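Local structure of RNA-dependent RNA Polymerase (Bombyx mori cytoplasmic polyhedrosis virus, 6TZ0) at residues R138-A143 with F206-C211; D144-L149 with L173-G178; V213-M218 with S740-E745; A151-L156 with P166-V171; D244-I249 with T339-F344. The protein synthesises viral RNA on RNA templates, serving both transcription of plus strands and replication of the double-stranded genome. All coordinates share one frame; numbering follows the deposited sequence.

Interaction 1. Residues R138-A143 with F206-C211; sequences RKSRFA and FVYTCC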
# COMPACT_ATOMS: atom_id res chain seq x y z
N ARG A 138 -19.66 15.69 1.31
CA ARG A 138 -20.61 14.72 1.83
C ARG A 138 -19.87 13.43 2.19
O ARG A 138 -19.40 12.69 1.32
CB ARG A 138 -21.79 14.50 0.88
CG ARG A 138 -21.52 14.08 -0.55
CD ARG A 138 -22.83 14.03 -1.30
NE ARG A 138 -23.73 12.98 -0.84
CZ ARG A 138 -23.74 11.74 -1.34
NH1 ARG A 138 -22.91 11.42 -2.31
NH2 ARG A 138 -24.59 10.84 -0.87
N LYS A 139 -19.71 13.21 3.50
CA LYS A 139 -18.98 12.07 4.05
C LYS A 139 -19.83 11.53 5.19
O LYS A 139 -19.61 11.88 6.35
CB LYS A 139 -17.61 12.48 4.55
CG LYS A 139 -16.64 12.87 3.49
CD LYS A 139 -15.36 13.31 4.13
CE LYS A 139 -14.38 13.72 3.07
NZ LYS A 139 -13.95 12.53 2.28
N SER A 140 -20.78 10.66 4.88
CA SER A 140 -21.68 10.14 5.88
C SER A 140 -21.61 8.62 5.88
O SER A 140 -21.54 8.00 4.82
CB SER A 140 -23.10 10.61 5.65
OG SER A 140 -23.61 10.08 4.44
N ARG A 141 -21.61 8.04 7.07
CA ARG A 141 -21.40 6.60 7.17
C ARG A 141 -22.68 5.80 7.05
O ARG A 141 -22.69 4.75 6.39
CB ARG A 141 -20.68 6.28 8.49
CG ARG A 141 -20.25 4.83 8.60
CD ARG A 141 -19.45 4.58 9.84
NE ARG A 141 -18.14 5.21 9.81
CZ ARG A 141 -17.05 4.64 9.31
NH1 ARG A 141 -17.10 3.41 8.81
NH2 ARG A 141 -15.90 5.29 9.32
N PHE A 142 -23.78 6.26 7.64
CA PHE A 142 -24.96 5.41 7.74
C PHE A 142 -26.17 5.94 7.00
O PHE A 142 -26.87 5.17 6.33
CB PHE A 142 -25.31 5.19 9.22
CG PHE A 142 -24.25 4.48 9.99
CD1 PHE A 142 -23.98 3.14 9.75
CD2 PHE A 142 -23.53 5.13 10.97
CE1 PHE A 142 -23.01 2.48 10.46
CE2 PHE A 142 -22.56 4.47 11.68
CZ PHE A 142 -22.31 3.14 11.43
N ALA A 143 -26.45 7.23 7.09
CA ALA A 143 -27.66 7.80 6.52
C ALA A 143 -27.33 9.22 6.07
O ALA A 143 -26.16 9.56 5.88
CB ALA A 143 -28.81 7.75 7.53
N PHE A 206 -19.86 21.16 9.59
CA PHE A 206 -20.10 21.37 11.01
C PHE A 206 -21.23 20.53 11.56
O PHE A 206 -21.33 20.40 12.78
CB PHE A 206 -20.35 22.84 11.28
CG PHE A 206 -19.11 23.63 11.23
CD1 PHE A 206 -18.25 23.62 12.31
CD2 PHE A 206 -18.77 24.32 10.10
CE1 PHE A 206 -17.08 24.31 12.26
CE2 PHE A 206 -17.61 25.02 10.05
CZ PHE A 206 -16.76 25.01 11.13
N VAL A 207 -22.04 19.93 10.70
CA VAL A 207 -22.95 18.89 11.16
C VAL A 207 -22.16 17.71 11.70
O VAL A 207 -22.44 17.20 12.79
CB VAL A 207 -23.89 18.47 10.01
CG1 VAL A 207 -24.85 17.38 10.46
CG2 VAL A 207 -24.65 19.67 9.50
N TYR A 208 -21.11 17.32 10.98
CA TYR A 208 -20.25 16.23 11.42
C TYR A 208 -19.41 16.64 12.62
O TYR A 208 -19.13 15.81 13.50
CB TYR A 208 -19.35 15.77 10.28
CG TYR A 208 -20.08 15.35 9.03
CD1 TYR A 208 -20.89 14.22 9.03
CD2 TYR A 208 -19.89 16.02 7.83
CE1 TYR A 208 -21.55 13.82 7.89
CE2 TYR A 208 -20.54 15.61 6.68
CZ TYR A 208 -21.36 14.51 6.72
OH TYR A 208 -22.01 14.09 5.59
N THR A 209 -19.01 17.91 12.68
CA THR A 209 -18.29 18.43 13.84
C THR A 209 -19.15 18.40 15.10
O THR A 209 -18.68 17.98 16.17
CB THR A 209 -17.81 19.85 13.55
OG1 THR A 209 -17.03 19.86 12.35
CG2 THR A 209 -16.96 20.38 14.69
N CYS A 210 -20.41 18.81 14.99
CA CYS A 210 -21.35 18.71 16.10
C CYS A 210 -21.63 17.27 16.48
O CYS A 210 -21.80 16.97 17.67
CB CYS A 210 -22.66 19.43 15.76
SG CYS A 210 -22.57 21.22 15.68
N CYS A 211 -21.67 16.36 15.50
CA CYS A 211 -21.82 14.94 15.81
C CYS A 211 -20.63 14.41 16.60
O CYS A 211 -20.80 13.62 17.54
CB CYS A 211 -22.01 14.13 14.53
SG CYS A 211 -23.60 14.31 13.72

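Interaction 2. Residues D144-L149 with L173-G178; sequences DLWREL and LLFHKG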
# COMPACT_ATOMS: atom_id res chain seq x y z
N ASP A 144 -28.35 10.03 5.88
CA ASP A 144 -28.13 11.45 5.65
C ASP A 144 -27.56 12.10 6.90
O ASP A 144 -27.65 11.57 8.01
CB ASP A 144 -29.43 12.14 5.24
CG ASP A 144 -29.91 11.69 3.87
OD1 ASP A 144 -29.05 11.32 3.03
OD2 ASP A 144 -31.13 11.71 3.62
N LEU A 145 -26.96 13.28 6.71
CA LEU A 145 -26.25 13.94 7.80
C LEU A 145 -27.20 14.50 8.85
O LEU A 145 -26.85 14.56 10.04
CB LEU A 145 -25.34 15.04 7.23
CG LEU A 145 -25.85 16.39 6.74
CD1 LEU A 145 -24.67 17.31 6.57
CD2 LEU A 145 -26.62 16.31 5.43
N TRP A 146 -28.41 14.89 8.45
CA TRP A 146 -29.36 15.40 9.43
C TRP A 146 -29.91 14.27 10.29
O TRP A 146 -30.22 14.50 11.46
CB TRP A 146 -30.49 16.17 8.76
CG TRP A 146 -30.02 17.38 8.01
CD1 TRP A 146 -29.97 17.53 6.66
CD2 TRP A 146 -29.46 18.57 8.57
NE1 TRP A 146 -29.46 18.76 6.34
CE2 TRP A 146 -29.14 19.42 7.50
CE3 TRP A 146 -29.24 19.01 9.87
CZ2 TRP A 146 -28.58 20.68 7.69
CZ3 TRP A 146 -28.69 20.26 10.06
CH2 TRP A 146 -28.37 21.08 8.98
N ARG A 147 -29.99 13.06 9.75
CA ARG A 147 -30.41 11.91 10.56
C ARG A 147 -29.35 11.54 11.58
O ARG A 147 -29.67 11.16 12.71
CB ARG A 147 -30.72 10.73 9.65
CG ARG A 147 -31.91 10.96 8.77
CD ARG A 147 -32.17 9.79 7.88
NE ARG A 147 -33.29 10.05 6.99
CZ ARG A 147 -33.69 9.22 6.04
NH1 ARG A 147 -34.72 9.54 5.27
NH2 ARG A 147 -33.05 8.07 5.85
N GLU A 148 -28.07 11.68 11.22
CA GLU A 148 -26.99 11.42 12.16
C GLU A 148 -26.95 12.48 13.25
O GLU A 148 -26.73 12.16 14.43
CB GLU A 148 -25.66 11.34 11.42
CG GLU A 148 -25.60 10.18 10.44
CD GLU A 148 -24.27 10.08 9.74
OE1 GLU A 148 -23.42 10.98 9.92
OE2 GLU A 148 -24.06 9.10 8.99
N LEU A 149 -27.20 13.74 12.89
CA LEU A 149 -27.29 14.79 13.90
C LEU A 149 -28.51 14.59 14.80
O LEU A 149 -28.44 14.84 16.01
CB LEU A 149 -27.32 16.16 13.23
CG LEU A 149 -27.26 17.37 14.16
CD1 LEU A 149 -25.97 17.37 14.95
CD2 LEU A 149 -27.41 18.66 13.40
N LEU A 173 -27.97 28.16 16.23
CA LEU A 173 -27.30 29.34 15.70
C LEU A 173 -26.53 29.06 14.42
O LEU A 173 -26.22 30.01 13.69
CB LEU A 173 -26.35 29.92 16.74
CG LEU A 173 -26.93 30.65 17.94
CD1 LEU A 173 -25.82 31.00 18.90
CD2 LEU A 173 -27.65 31.90 17.48
N LEU A 174 -26.20 27.81 14.13
CA LEU A 174 -25.48 27.52 12.90
C LEU A 174 -26.36 27.03 11.76
O LEU A 174 -26.01 27.24 10.60
CB LEU A 174 -24.37 26.50 13.15
CG LEU A 174 -23.16 26.94 13.98
CD1 LEU A 174 -22.27 25.75 14.30
CD2 LEU A 174 -22.37 28.01 13.26
N PHE A 175 -27.49 26.39 12.04
CA PHE A 175 -28.21 25.69 10.99
C PHE A 175 -29.68 26.05 10.86
O PHE A 175 -30.36 25.48 10.00
CB PHE A 175 -28.10 24.17 11.20
CG PHE A 175 -26.69 23.68 11.35
CD1 PHE A 175 -25.85 23.63 10.26
CD2 PHE A 175 -26.23 23.27 12.59
CE1 PHE A 175 -24.55 23.19 10.41
CE2 PHE A 175 -24.93 22.82 12.74
CZ PHE A 175 -24.09 22.78 11.64
N HIS A 176 -30.20 26.97 11.67
CA HIS A 176 -31.60 27.37 11.54
C HIS A 176 -31.67 28.61 10.66
O HIS A 176 -31.50 29.74 11.12
CB HIS A 176 -32.23 27.61 12.91
CG HIS A 176 -33.70 27.91 12.85
ND1 HIS A 176 -34.63 26.97 12.49
CD2 HIS A 176 -34.39 29.04 13.13
CE1 HIS A 176 -35.84 27.51 12.54
NE2 HIS A 176 -35.72 28.76 12.93
N LYS A 177 -31.89 28.39 9.37
CA LYS A 177 -32.01 29.45 8.38
C LYS A 177 -33.33 29.21 7.65
O LYS A 177 -33.35 28.55 6.60
CB LYS A 177 -30.82 29.46 7.41
CG LYS A 177 -29.62 30.31 7.82
CD LYS A 177 -28.84 29.72 8.97
CE LYS A 177 -27.77 30.67 9.47
NZ LYS A 177 -26.79 30.98 8.40
N GLY A 178 -34.42 29.73 8.19
CA GLY A 178 -35.71 29.58 7.57
C GLY A 178 -36.53 28.45 8.16
O GLY A 178 -36.36 28.06 9.31

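Interaction 3. Residues V213-M218 with S740-E745; sequences VGTAIM and SLWTRE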
# COMPACT_ATOMS: atom_id res chain seq x y z
N VAL A 213 -18.59 16.25 18.56
CA VAL A 213 -18.58 16.86 19.89
C VAL A 213 -19.64 16.22 20.78
O VAL A 213 -19.41 15.96 21.97
CB VAL A 213 -18.74 18.39 19.78
CG1 VAL A 213 -18.91 19.04 21.13
CG2 VAL A 213 -17.51 18.97 19.12
N GLY A 214 -20.79 15.87 20.20
CA GLY A 214 -21.78 15.13 20.97
C GLY A 214 -21.36 13.71 21.30
O GLY A 214 -21.71 13.20 22.36
N THR A 215 -20.59 13.08 20.41
CA THR A 215 -20.02 11.77 20.72
C THR A 215 -19.01 11.87 21.86
O THR A 215 -18.94 10.98 22.72
CB THR A 215 -19.38 11.19 19.46
OG1 THR A 215 -20.37 11.11 18.43
CG2 THR A 215 -18.82 9.81 19.70
N ALA A 216 -18.23 12.95 21.89
CA ALA A 216 -17.28 13.15 22.98
C ALA A 216 -17.96 13.44 24.31
O ALA A 216 -17.45 13.04 25.36
CB ALA A 216 -16.32 14.29 22.63
N ILE A 217 -19.11 14.12 24.28
CA ILE A 217 -19.88 14.31 25.51
C ILE A 217 -20.48 12.99 25.98
O ILE A 217 -20.44 12.67 27.18
CB ILE A 217 -20.96 15.38 25.32
CG1 ILE A 217 -20.35 16.73 25.01
CG2 ILE A 217 -21.80 15.53 26.56
CD1 ILE A 217 -21.38 17.71 24.55
N MET A 218 -21.02 12.20 25.05
CA MET A 218 -21.54 10.87 25.38
C MET A 218 -20.46 9.93 25.90
O MET A 218 -20.75 9.02 26.68
CB MET A 218 -22.22 10.26 24.15
CG MET A 218 -23.58 10.82 23.80
SD MET A 218 -24.90 10.18 24.86
CE MET A 218 -25.09 11.53 26.00
N SER A 740 -14.15 7.39 13.75
CA SER A 740 -15.26 8.24 13.34
C SER A 740 -16.49 7.36 13.16
O SER A 740 -16.53 6.53 12.25
CB SER A 740 -14.94 8.98 12.06
OG SER A 740 -15.99 9.86 11.72
N LEU A 741 -17.48 7.56 14.01
CA LEU A 741 -18.74 6.86 13.88
C LEU A 741 -19.63 7.44 12.79
O LEU A 741 -20.71 6.90 12.55
CB LEU A 741 -19.50 6.89 15.21
CG LEU A 741 -18.89 6.19 16.42
CD1 LEU A 741 -19.73 6.46 17.65
CD2 LEU A 741 -18.77 4.71 16.17
N TRP A 742 -19.22 8.53 12.13
CA TRP A 742 -20.15 9.30 11.32
C TRP A 742 -19.67 9.59 9.90
O TRP A 742 -20.52 9.85 9.04
CB TRP A 742 -20.47 10.63 12.02
CG TRP A 742 -20.92 10.43 13.44
CD1 TRP A 742 -20.22 10.72 14.57
CD2 TRP A 742 -22.13 9.81 13.88
NE1 TRP A 742 -20.93 10.36 15.69
CE2 TRP A 742 -22.12 9.80 15.28
CE3 TRP A 742 -23.24 9.28 13.21
CZ2 TRP A 742 -23.16 9.27 16.03
CZ3 TRP A 742 -24.27 8.76 13.95
CH2 TRP A 742 -24.23 8.76 15.35
N THR A 743 -18.37 9.56 9.63
CA THR A 743 -17.85 9.86 8.30
C THR A 743 -17.18 8.63 7.71
O THR A 743 -16.94 7.63 8.39
CB THR A 743 -16.87 11.04 8.34
OG1 THR A 743 -15.74 10.68 9.14
CG2 THR A 743 -17.52 12.26 8.95
N ARG A 744 -16.88 8.70 6.41
CA ARG A 744 -16.23 7.60 5.69
C ARG A 744 -15.11 8.13 4.81
O ARG A 744 -14.90 9.33 4.66
CB ARG A 744 -17.20 6.82 4.80
CG ARG A 744 -18.18 6.00 5.54
CD ARG A 744 -19.07 5.24 4.59
NE ARG A 744 -18.33 4.23 3.85
CZ ARG A 744 -18.12 3.00 4.29
NH1 ARG A 744 -18.60 2.62 5.47
NH2 ARG A 744 -17.43 2.13 3.56
N GLU A 745 -14.38 7.18 4.21
CA GLU A 745 -13.41 7.51 3.18
C GLU A 745 -14.09 7.67 1.83
O GLU A 745 -13.79 8.60 1.08
CB GLU A 745 -12.32 6.44 3.12
CG GLU A 745 -11.27 6.69 2.05
CD GLU A 745 -10.16 5.67 2.05
OE1 GLU A 745 -10.21 4.74 2.88
OE2 GLU A 745 -9.23 5.80 1.23

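Interaction 4. Residues A151-L156 with P166-V171; sequences AVIASL and PLRTYV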
# COMPACT_ATOMS: atom_id res chain seq x y z
N ALA A 151 -29.66 11.65 15.59
CA ALA A 151 -29.28 10.55 16.48
C ALA A 151 -28.44 11.05 17.65
O ALA A 151 -28.69 10.65 18.80
CB ALA A 151 -28.53 9.48 15.70
N VAL A 152 -27.49 11.95 17.38
CA VAL A 152 -26.64 12.50 18.45
C VAL A 152 -27.47 13.33 19.43
O VAL A 152 -27.36 13.17 20.66
CB VAL A 152 -25.49 13.32 17.85
CG1 VAL A 152 -24.69 13.99 18.93
CG2 VAL A 152 -24.59 12.43 17.05
N ILE A 153 -28.34 14.19 18.91
CA ILE A 153 -29.15 15.07 19.76
C ILE A 153 -30.18 14.26 20.55
O ILE A 153 -30.43 14.55 21.73
CB ILE A 153 -29.79 16.18 18.91
CG1 ILE A 153 -28.70 17.09 18.33
CG2 ILE A 153 -30.77 17.00 19.69
CD1 ILE A 153 -27.86 17.79 19.36
N ALA A 154 -30.75 13.21 19.94
CA ALA A 154 -31.69 12.34 20.64
C ALA A 154 -31.02 11.59 21.78
O ALA A 154 -31.60 11.45 22.87
CB ALA A 154 -32.30 11.35 19.66
N SER A 155 -29.80 11.10 21.55
CA SER A 155 -29.07 10.41 22.61
C SER A 155 -28.74 11.34 23.77
O SER A 155 -28.89 10.96 24.94
CB SER A 155 -27.79 9.80 22.04
OG SER A 155 -26.90 10.82 21.66
N LEU A 156 -28.31 12.57 23.46
CA LEU A 156 -28.02 13.55 24.51
C LEU A 156 -29.27 13.93 25.29
O LEU A 156 -29.21 14.10 26.52
CB LEU A 156 -27.38 14.78 23.90
CG LEU A 156 -25.94 14.75 23.41
CD1 LEU A 156 -25.72 15.87 22.45
CD2 LEU A 156 -25.04 14.96 24.59
N PRO A 166 -25.58 23.35 25.78
CA PRO A 166 -25.14 24.34 24.77
C PRO A 166 -25.06 23.86 23.33
O PRO A 166 -25.01 24.69 22.40
CB PRO A 166 -23.75 24.74 25.27
CG PRO A 166 -23.77 24.46 26.70
CD PRO A 166 -24.60 23.26 26.88
N LEU A 167 -25.04 22.54 23.10
CA LEU A 167 -24.92 22.06 21.73
C LEU A 167 -26.22 22.29 20.95
O LEU A 167 -26.19 22.45 19.73
CB LEU A 167 -24.53 20.58 21.73
CG LEU A 167 -24.12 19.96 20.39
CD1 LEU A 167 -22.88 20.65 19.84
CD2 LEU A 167 -23.88 18.48 20.51
N ARG A 168 -27.35 22.40 21.66
CA ARG A 168 -28.60 22.78 21.00
C ARG A 168 -28.54 24.22 20.50
O ARG A 168 -29.00 24.51 19.39
CB ARG A 168 -29.78 22.62 21.96
CG ARG A 168 -29.99 21.23 22.47
CD ARG A 168 -30.22 20.25 21.35
NE ARG A 168 -31.44 20.49 20.58
CZ ARG A 168 -32.61 19.93 20.86
NH1 ARG A 168 -32.73 19.10 21.88
NH2 ARG A 168 -33.66 20.19 20.10
N THR A 169 -27.96 25.12 21.29
CA THR A 169 -27.84 26.50 20.85
C THR A 169 -26.82 26.64 19.74
O THR A 169 -27.00 27.49 18.86
CB THR A 169 -27.46 27.41 22.01
OG1 THR A 169 -26.15 27.08 22.47
CG2 THR A 169 -28.44 27.22 23.14
N TYR A 170 -25.77 25.81 19.73
CA TYR A 170 -24.87 25.79 18.57
C TYR A 170 -25.57 25.31 17.31
O TYR A 170 -25.39 25.91 16.24
CB TYR A 170 -23.63 24.94 18.86
CG TYR A 170 -22.54 25.69 19.58
CD1 TYR A 170 -21.72 26.57 18.88
CD2 TYR A 170 -22.30 25.51 20.93
CE1 TYR A 170 -20.71 27.26 19.52
CE2 TYR A 170 -21.30 26.19 21.58
CZ TYR A 170 -20.51 27.07 20.87
OH TYR A 170 -19.51 27.75 21.50
N VAL A 171 -26.37 24.24 17.41
CA VAL A 171 -27.11 23.73 16.25
C VAL A 171 -28.10 24.77 15.73
O VAL A 171 -28.21 24.99 14.52
CB VAL A 171 -27.80 22.40 16.60
CG1 VAL A 171 -28.79 21.98 15.53
CG2 VAL A 171 -26.78 21.29 16.75

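Interaction 5. Residues D244-I249 with T339-F344; sequences DEKLKI and TNDGTF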
# COMPACT_ATOMS: atom_id res chain seq x y z
N ASP A 244 -6.81 23.88 7.05
CA ASP A 244 -5.44 24.39 7.11
C ASP A 244 -5.08 24.83 8.52
O ASP A 244 -3.98 24.54 9.00
CB ASP A 244 -5.27 25.56 6.14
CG ASP A 244 -5.28 25.12 4.70
OD1 ASP A 244 -4.83 23.99 4.43
OD2 ASP A 244 -5.74 25.89 3.85
N GLU A 245 -6.00 25.51 9.20
CA GLU A 245 -5.72 25.94 10.56
C GLU A 245 -5.74 24.78 11.54
O GLU A 245 -5.00 24.79 12.52
CB GLU A 245 -6.70 27.03 10.99
CG GLU A 245 -6.45 28.35 10.30
CD GLU A 245 -5.14 28.97 10.71
OE1 GLU A 245 -4.74 28.81 11.89
OE2 GLU A 245 -4.49 29.61 9.86
N LYS A 246 -6.57 23.76 11.28
CA LYS A 246 -6.51 22.55 12.10
C LYS A 246 -5.17 21.83 11.96
O LYS A 246 -4.58 21.41 12.95
CB LYS A 246 -7.64 21.60 11.71
CG LYS A 246 -8.98 21.92 12.32
CD LYS A 246 -10.05 21.27 11.50
CE LYS A 246 -9.98 19.78 11.53
NZ LYS A 246 -11.03 19.24 10.64
N LEU A 247 -4.67 21.70 10.73
CA LEU A 247 -3.38 21.06 10.51
C LEU A 247 -2.22 21.90 11.00
O LEU A 247 -1.15 21.35 11.27
CB LEU A 247 -3.19 20.75 9.03
CG LEU A 247 -4.07 19.67 8.43
CD1 LEU A 247 -3.86 19.60 6.93
CD2 LEU A 247 -3.77 18.34 9.08
N LYS A 248 -2.38 23.22 11.13
CA LYS A 248 -1.23 24.03 11.52
C LYS A 248 -0.97 23.99 13.03
O LYS A 248 0.19 24.11 13.45
CB LYS A 248 -1.41 25.46 11.03
CG LYS A 248 -0.14 26.29 11.07
CD LYS A 248 -0.33 27.64 10.43
CE LYS A 248 -0.68 28.69 11.46
NZ LYS A 248 -2.12 28.72 11.81
N ILE A 249 -1.99 23.80 13.85
CA ILE A 249 -1.79 23.80 15.30
C ILE A 249 -2.13 22.44 15.90
O ILE A 249 -2.47 22.34 17.08
CB ILE A 249 -2.58 24.94 15.97
CG1 ILE A 249 -4.06 24.97 15.55
CG2 ILE A 249 -1.95 26.27 15.65
CD1 ILE A 249 -5.05 24.24 16.42
N THR A 339 -9.00 19.25 19.50
CA THR A 339 -8.22 19.54 18.30
C THR A 339 -8.55 18.63 17.12
O THR A 339 -8.45 19.07 15.98
CB THR A 339 -6.72 19.45 18.61
OG1 THR A 339 -6.43 18.19 19.22
CG2 THR A 339 -6.28 20.58 19.52
N ASN A 340 -8.93 17.38 17.36
CA ASN A 340 -9.31 16.49 16.27
C ASN A 340 -10.81 16.59 16.04
O ASN A 340 -11.60 16.78 16.96
CB ASN A 340 -8.91 15.04 16.57
CG ASN A 340 -9.01 14.13 15.35
OD1 ASN A 340 -9.37 14.56 14.26
ND2 ASN A 340 -8.70 12.86 15.54
N ASP A 341 -11.19 16.43 14.77
CA ASP A 341 -12.55 16.68 14.32
C ASP A 341 -13.33 15.40 14.05
O ASP A 341 -14.56 15.43 14.09
CB ASP A 341 -12.51 17.49 13.03
CG ASP A 341 -13.80 18.19 12.73
OD1 ASP A 341 -14.72 18.18 13.57
OD2 ASP A 341 -13.91 18.74 11.62
N GLY A 342 -12.66 14.30 13.73
CA GLY A 342 -13.32 13.08 13.37
C GLY A 342 -13.52 12.90 11.89
O GLY A 342 -13.46 11.76 11.41
N THR A 343 -13.75 13.98 11.14
CA THR A 343 -13.98 13.86 9.71
C THR A 343 -12.71 13.48 8.98
O THR A 343 -11.60 13.76 9.43
CB THR A 343 -14.50 15.18 9.14
OG1 THR A 343 -13.48 16.18 9.26
CG2 THR A 343 -15.71 15.64 9.89
N PHE A 344 -12.87 12.82 7.84
CA PHE A 344 -11.72 12.52 7.01
C PHE A 344 -11.41 13.73 6.15
O PHE A 344 -12.31 14.32 5.54
CB PHE A 344 -11.94 11.29 6.13
CG PHE A 344 -11.95 9.98 6.88
CD1 PHE A 344 -11.75 9.90 8.25
CD2 PHE A 344 -12.07 8.80 6.18
CE1 PHE A 344 -11.76 8.68 8.90
CE2 PHE A 344 -12.07 7.58 6.82
CZ PHE A 344 -11.91 7.52 8.18

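Interaction 1. Residues R138-A143 with F206-C211
Tyr-208, near the start of helix 206-218, holds the loop between helix 121-134 and helix 145-160 by meeting the backbone of Lys-139 and the side chain of Ser-140. Its side chain carries nearly the whole contact. With CG anti to the carbonyl carbon (chi1 -56°), the phenol reaches out from the helix to the loop, and its OH accepts a bent hydrogen bond from Lys-139 N, 3.2 Å long with an angle of 140° at the hydrogen. The carbonyl of the same lysine sits over one face of the ring, its O atom 3.1 Å from Tyr-208 CE1. Lys-139 thus meets the tyrosine with its backbone N-H, as a bond, and with its carbonyl, as plain packing, while the lysine side chain itself leads away.

Beyond the hydroxyl, Ser-140 CB packs 3.6 Å from Tyr-208 OH. The serine hydroxyl turns back into its own loop, where Ser-140 OG donates to Ala-143 O at 3.0 Å, arriving nearly head-on to the carbonyl but tilted out of its plane. Arg-138 brings only its backbone near the phenol, while its NE makes a salt bridge with Glu-185, and Leu-145 packs against the tyrosine from helix 145-160. The result is a loop packed on a helix in the N-terminal region, near the residues that bind ATP, which is absent from this model: the side chains of Ser-140 and ATP-binding Arg-147 are about 9 Å apart.

Interaction 2. Residues D144-L149 with L173-G178
Trp-146 and Phe-175 are the closest backbone pair of the two segments, with their CA atoms 10.5 Å apart, a gap that large side chains must span. Residues 144-149 form the first turn of helix 145-160. Asp-144 stands at the N-cap position without a capping bond from its side chain, and its carbonyl O accepts from Glu-148 N at 3.2 Å. Residues 173-178 hold the end of helix 166-175, and His-176 is the first residue to leave helical geometry.

The two aromatic rings meet as an offset edge-to-face pair, with the planes at 84° and the centroids of the six-membered rings 5.6 Å apart. The indole edge comes in over the CB, CG and CD1 side of the phenylalanine, not over the ring centre. A chi1 of -62° sets Trp-146 CG beside its backbone N and sends the indole toward Phe-175. Trp-146 CH2 leads, lying 3.8 Å from Phe-175 CD1, and the neighbouring Trp-146 CZ3 is 4.1 Å from Phe-175 CB. This pair sits at the open end of the antiparallel helical hairpin made by 145-160 and 166-175. Phe-181 stacks on the indole, while Phe-206 and Val-207 of helix 206-218 touch Phe-175. The same helical turn carries Arg-147, which binds ATP, although none is bound in this model. The indole also borders this site, its side chain about 5 Å from that of Tyr-184, another ATP-binding residue.

Interaction 3. Residues V213-M218 with S740-E745
Hydrogen bonding between Trp-742 and Thr-215 dominates this buried contact. Trp-742 NE1 donates to Thr-215 OG1 at 2.9 Å, with an angle of 166° at the hydrogen and the oxygen close to the plane of the indole, at its edge. At chi1 -58° the threonine hydroxyl lies beside the backbone N, where it also bonds to Cys-211 O one turn earlier in helix 206-218. The hydroxyl is therefore gripped twice, which would limit its rotation. Within the loop, Ser-740 OG and Thr-743 OG1 share a hydrogen bond of 2.7 Å.

Apolar packing runs alongside. Thr-215 CG2 meets Leu-741 CD1 at 4.0 Å, and Leu-741 CB rests over the rim of one indole face, 3.8 Å above its plane. Leu-780 of helix 774-786 and Val-152 of helix 145-160 pack against Trp-742. Within the cage-like architecture of reovirus-family polymerases, the contact ties a helix of the N-terminal region to the loop between strand 732-733 and helix 754-766.

Interaction 4. Residues A151-L156 with P166-V171
Ile-153 meets both Leu-167 and Arg-168 where helices 145-160 and 166-175 form an antiparallel helical hairpin. The axes of the two segments run at 152° to each other and come no closer than 11.4 Å, so side chains of some length fill the interval.

Ile-153, the residue most buried here, splits its two branches. Its CG2 lies over one face of the Arg-168 guanidinium, toward the rim, 3.6 Å from Arg-168 NH1, whereas its CD1 touches the aliphatic part of the arginine at CD (3.9 Å) and Leu-167 CD2 (4.2 Å). Bends at chi2 and chi3 (-59° and -64°) fold the Arg-168 chain so that the guanidinium is laid against the isoleucine. Arg-168 NH1 makes a salt bridge with Asp-157, a charged partner for a group that is buried by its surroundings.

Leu-167 also faces Leu-156, one turn beyond Ile-153. These two leucines cross at about a right angle, with Leu-156 CD1 3.7 Å from Leu-167 CD2.

Interaction 5. Residues D244-I249 with T339-F344
The carboxylate of Asp-341 is approached by Lys-246 on the anti side of OD2, with the ammonium nitrogen 20° out of the carboxylate plane. Its other oxygen, OD1, bonds to Thr-209 OG1 of helix 206-218, while OD2 takes a further hydrogen bond from the side chain of Tyr-242. A second flat group, the carboxamide of Asn-340, turns its OD1 back along its own chain, where Asp-341 N and Gly-342 N both make weak hydrogen bonds to it. The one from Gly-342 N, 3.3 Å long, closes an Asx turn just past the end of helix 325-339.

Across the contact, Lys-246 NZ and Asp-341 OD2 form a hydrogen-bonded salt bridge of 3.1 Å. The two side chains cross at about a right angle, so that Lys-246 CE comes 3.7 Å from Asp-341 CB. A single bend at chi3 (65°) in an otherwise extended lysine chain brings the ammonium group there from helix 242-248. Thr-343 OG1 stands 4.2 Å from Lys-246 NZ, at the margin of contact. Along the same helix, Glu-245 and Lys-248 make a separate salt bridge.

Both charged residues of the crossing pair are buried. Partners at both oxygens would limit rotation of the Asp-341 carboxylate. The positive charge of Lys-246, together with the hydroxyl of Tyr-242, would be expected to stabilise Asp-341 as an anion.

In the fold
From the N terminus, interaction 1 opens first, and the loop it closes at 206-211 encloses two others. Interaction 2 opens at 144-149 and interaction 4 at 151-156; interaction 4 closes at 166-171 and interaction 2 at 173-178, so they are concentric within one helical hairpin. Past interaction 1, helix 206-218 continues into interaction 3, whose loop shuts only at 740-745 and contains all of interaction 5. None of the loops cross. Interactions 1 and 3 are further joined by the hydrogen bond from Arg-141 N to Trp-742 O, and helix 206-218 reaches interaction 5 through Thr-209. This helix thus links the hairpin 145-160/166-175 to segments 339-344 and 740-745.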